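PDB 5GMT: alginate lyase from Aplysia kurodai, which cleaves alginate as a lyase of polysaccharide lyase family 14, with specificity for polymannuronate. Local coordinates for residues Y100-G105 with D260-F265. Residues are numbered along the deposited sequence; the frame is centred on the assembly and turned at random.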
ATOM      1  N   TYR A 100      -7.821   4.473  10.026  1.00  6.55           N
ATOM      2  CA  TYR A 100      -9.233   4.611  10.377  1.00  9.42           C
ATOM      3  C   TYR A 100     -10.059   4.915   9.128  1.00  7.31           C
ATOM      4  O   TYR A 100      -9.705   5.807   8.359  1.00  9.95           O
ATOM      5  CB  TYR A 100      -9.409   5.737  11.409  1.00  8.05           C
ATOM      6  CG  TYR A 100     -10.790   5.832  12.024  1.00 10.12           C
ATOM      7  CD1 TYR A 100     -11.832   6.465  11.358  1.00 12.14           C
ATOM      8  CD2 TYR A 100     -11.035   5.318  13.289  1.00 10.41           C
ATOM      9  CE1 TYR A 100     -13.104   6.559  11.933  1.00  9.68           C
ATOM     10  CE2 TYR A 100     -12.296   5.405  13.870  1.00 10.60           C
ATOM     11  CZ  TYR A 100     -13.321   6.028  13.189  1.00 12.83           C
ATOM     12  OH  TYR A 100     -14.572   6.109  13.778  1.00 16.03           O
ATOM     13  N   PHE A 101     -11.160   4.192   8.924  1.00  9.31           N
ATOM     14  CA  PHE A 101     -12.080   4.496   7.826  1.00 10.74           C
ATOM     15  C   PHE A 101     -13.309   5.207   8.357  1.00 10.95           C
ATOM     16  O   PHE A 101     -14.033   4.661   9.180  1.00  9.44           O
ATOM     17  CB  PHE A 101     -12.521   3.222   7.087  1.00  9.44           C
ATOM     18  CG  PHE A 101     -11.393   2.477   6.435  1.00 10.50           C
ATOM     19  CD1 PHE A 101     -10.693   1.502   7.137  1.00 10.51           C
ATOM     20  CD2 PHE A 101     -11.032   2.749   5.128  1.00 10.75           C
ATOM     21  CE1 PHE A 101      -9.649   0.805   6.545  1.00 10.26           C
ATOM     22  CE2 PHE A 101      -9.983   2.046   4.527  1.00 10.52           C
ATOM     23  CZ  PHE A 101      -9.292   1.079   5.244  1.00 11.07           C
ATOM     24  N   GLU A 102     -13.551   6.418   7.876  1.00  9.92           N
ATOM     25  CA  GLU A 102     -14.712   7.180   8.340  1.00  9.99           C
ATOM     26  C   GLU A 102     -15.737   7.372   7.229  1.00 11.61           C
ATOM     27  O   GLU A 102     -15.441   7.991   6.202  1.00  9.64           O
ATOM     28  CB  GLU A 102     -14.265   8.537   8.886  1.00 10.31           C
ATOM     29  CG  GLU A 102     -15.418   9.395   9.367  1.00 10.63           C
ATOM     30  CD  GLU A 102     -14.954  10.769   9.784  1.00 10.45           C
ATOM     31  OE1 GLU A 102     -14.003  10.844  10.592  1.00 15.27           O
ATOM     32  OE2 GLU A 102     -15.529  11.768   9.292  1.00 12.87           O
ATOM     33  N   ASN A 103     -16.935   6.826   7.450  1.00 14.34           N
ATOM     34  CA  ASN A 103     -18.069   6.932   6.525  1.00 14.12           C
ATOM     35  C   ASN A 103     -17.872   6.157   5.215  1.00 10.40           C
ATOM     36  O   ASN A 103     -18.253   6.624   4.143  1.00  9.63           O
ATOM     37  CB  ASN A 103     -18.379   8.400   6.216  1.00 11.74           C
ATOM     38  CG  ASN A 103     -19.826   8.614   5.825  1.00 13.45           C
ATOM     39  OD1 ASN A 103     -20.709   7.893   6.284  1.00 13.29           O
ATOM     40  ND2 ASN A 103     -20.073   9.585   4.960  1.00 12.06           N
ATOM     41  N   PHE A 104     -17.285   4.967   5.322  1.00 10.92           N
ATOM     42  CA  PHE A 104     -17.165   4.045   4.193  1.00 10.83           C
ATOM     43  C   PHE A 104     -18.321   3.039   4.223  1.00 11.19           C
ATOM     44  O   PHE A 104     -18.515   2.374   5.240  1.00 11.99           O
ATOM     45  CB  PHE A 104     -15.827   3.297   4.241  1.00 11.07           C
ATOM     46  CG  PHE A 104     -14.637   4.128   3.818  1.00 12.19           C
ATOM     47  CD1 PHE A 104     -14.233   5.219   4.566  1.00 10.58           C
ATOM     48  CD2 PHE A 104     -13.905   3.788   2.686  1.00 10.12           C
ATOM     49  CE1 PHE A 104     -13.132   5.972   4.178  1.00 12.30           C
ATOM     50  CE2 PHE A 104     -12.800   4.543   2.292  1.00  9.47           C
ATOM     51  CZ  PHE A 104     -12.417   5.628   3.041  1.00 10.88           C
ATOM     52  N   GLY A 105     -19.072   2.902   3.129  1.00 11.31           N
ATOM     53  CA  GLY A 105     -18.842   3.645   1.901  1.00  8.74           C
ATOM     54  C   GLY A 105     -17.705   3.115   1.039  1.00  9.90           C
ATOM     55  O   GLY A 105     -17.040   3.896   0.370  1.00 11.51           O
ATOM     56  N   ASP A 260     -18.977  11.390   0.822  1.00 13.03           N
ATOM     57  CA  ASP A 260     -17.893  12.181   1.369  1.00  9.02           C
ATOM     58  C   ASP A 260     -17.312  11.366   2.520  1.00 11.27           C
ATOM     59  O   ASP A 260     -18.024  11.034   3.470  1.00  9.80           O
ATOM     60  CB  ASP A 260     -18.384  13.550   1.856  1.00 12.37           C
ATOM     61  CG  ASP A 260     -18.859  14.442   0.717  1.00 11.62           C
ATOM     62  OD1 ASP A 260     -18.132  14.568  -0.286  1.00 10.77           O
ATOM     63  OD2 ASP A 260     -19.978  14.997   0.805  1.00 17.04           O
ATOM     64  N   CYS A 261     -16.032  11.012   2.436  1.00  8.10           N
ATOM     65  CA  CYS A 261     -15.464  10.135   3.454  1.00  7.88           C
ATOM     66  C   CYS A 261     -13.987  10.438   3.677  1.00  9.09           C
ATOM     67  O   CYS A 261     -13.362  11.185   2.912  1.00  8.56           O
ATOM     68  CB  CYS A 261     -15.663   8.666   3.065  1.00  9.04           C
ATOM     69  SG  CYS A 261     -14.946   8.249   1.453  1.00  8.89           S
ATOM     70  N   TYR A 262     -13.444   9.865   4.748  1.00 10.67           N
ATOM     71  CA  TYR A 262     -12.116  10.225   5.217  1.00 10.08           C
ATOM     72  C   TYR A 262     -11.349   9.027   5.742  1.00  9.80           C
ATOM     73  O   TYR A 262     -11.896   8.157   6.437  1.00  9.39           O
ATOM     74  CB  TYR A 262     -12.194  11.267   6.344  1.00  7.87           C
ATOM     75  CG  TYR A 262     -13.044  12.477   6.066  1.00  9.24           C
ATOM     76  CD1 TYR A 262     -14.424  12.413   6.178  1.00  8.34           C
ATOM     77  CD2 TYR A 262     -12.465  13.698   5.736  1.00  7.00           C
ATOM     78  CE1 TYR A 262     -15.206  13.524   5.945  1.00 10.17           C
ATOM     79  CE2 TYR A 262     -13.237  14.818   5.505  1.00  8.42           C
ATOM     80  CZ  TYR A 262     -14.612  14.719   5.604  1.00 10.13           C
ATOM     81  OH  TYR A 262     -15.397  15.823   5.385  1.00 10.77           O
ATOM     82  N   SER A 263     -10.059   9.006   5.456  1.00  7.79           N
ATOM     83  CA  SER A 263      -9.193   8.052   6.101  1.00  7.07           C
ATOM     84  C   SER A 263      -8.175   8.802   6.946  1.00  8.06           C
ATOM     85  O   SER A 263      -7.840   9.952   6.662  1.00  7.74           O
ATOM     86  CB  SER A 263      -8.496   7.141   5.080  1.00  7.11           C
ATOM     87  OG  SER A 263      -7.743   7.881   4.134  1.00  8.90           O
ATOM     88  N   TYR A 264      -7.699   8.138   7.991  1.00  6.33           N
ATOM     89  CA  TYR A 264      -6.722   8.701   8.914  1.00  7.18           C
ATOM     90  C   TYR A 264      -5.583   7.719   9.089  1.00  6.56           C
ATOM     91  O   TYR A 264      -5.827   6.542   9.312  1.00  8.41           O
ATOM     92  CB  TYR A 264      -7.350   8.972  10.287  1.00  9.91           C
ATOM     93  CG  TYR A 264      -8.547   9.886  10.274  1.00  8.18           C
ATOM     94  CD1 TYR A 264      -9.759   9.476   9.726  1.00  7.67           C
ATOM     95  CD2 TYR A 264      -8.476  11.152  10.850  1.00  8.40           C
ATOM     96  CE1 TYR A 264     -10.872  10.322   9.725  1.00  8.89           C
ATOM     97  CE2 TYR A 264      -9.585  12.003  10.859  1.00  8.65           C
ATOM     98  CZ  TYR A 264     -10.770  11.577  10.298  1.00  8.76           C
ATOM     99  OH  TYR A 264     -11.863  12.403  10.307  1.00  9.77           O
ATOM    100  N   PHE A 265      -4.344   8.192   9.025  1.00  6.70           N
ATOM    101  CA  PHE A 265      -3.204   7.300   9.162  1.00  7.18           C
ATOM    102  C   PHE A 265      -2.303   7.787  10.281  1.00  7.26           C
ATOM    103  O   PHE A 265      -2.022   8.981  10.382  1.00  6.95           O
ATOM    104  CB  PHE A 265      -2.391   7.214   7.862  1.00  7.50           C
ATOM    105  CG  PHE A 265      -3.162   6.685   6.686  1.00  7.70           C
ATOM    106  CD1 PHE A 265      -3.955   7.530   5.924  1.00  7.79           C
ATOM    107  CD2 PHE A 265      -3.051   5.348   6.311  1.00  5.68           C
ATOM    108  CE1 PHE A 265      -4.652   7.054   4.826  1.00  7.99           C
ATOM    109  CE2 PHE A 265      -3.751   4.863   5.218  1.00  6.46           C
ATOM    110  CZ  PHE A 265      -4.548   5.718   4.470  1.00  7.06           C
TER
HETATM  111  O   HOH W   1     -14.241  14.005  10.162  1.00 13.34           O
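Strands 100-102 and 261-265 run antiparallel, their axes 4.9 Å apart at closest approach, with Y100/Y264 and E102/Y262 as hydrogen-bonded pairs and F101/S263 the non-hydrogen-bonded pair between them. On the face that carries Y100, E102, Y262 and Y264, the extended E102 chain, CG anti to its backbone N (chi1 179°), crosses Y264 obliquely. The Y264 hydroxyl OH donates to E102 OE1 at 2.7 Å, coming from above the carboxylate plane. H53 also bonds OE1 and sets its ring against those of Y100 and Y264. Water 1 donates to E102 OE2 (2.7 Å) and to Y264 OH, closing a small polar ring, while OE2 lies 3.4 Å from Y262 CD1. On the other face, C261 SG sits over one face of the F104 ring, 4.2 Å from its centroid, and F101 CD2 covers the opposite face. Past the strand end, N103 ND2 donates almost straight to D260 O (2.9 Å), in its own amide plane. A phenylalanine at Y264 would probably leave E102 less firmly oriented, since the direct bond and the water bridge both use that hydroxyl. Inside the jelly-roll sheet, these bonds are consistent with an ionised E102, its charge probably stabilised by them.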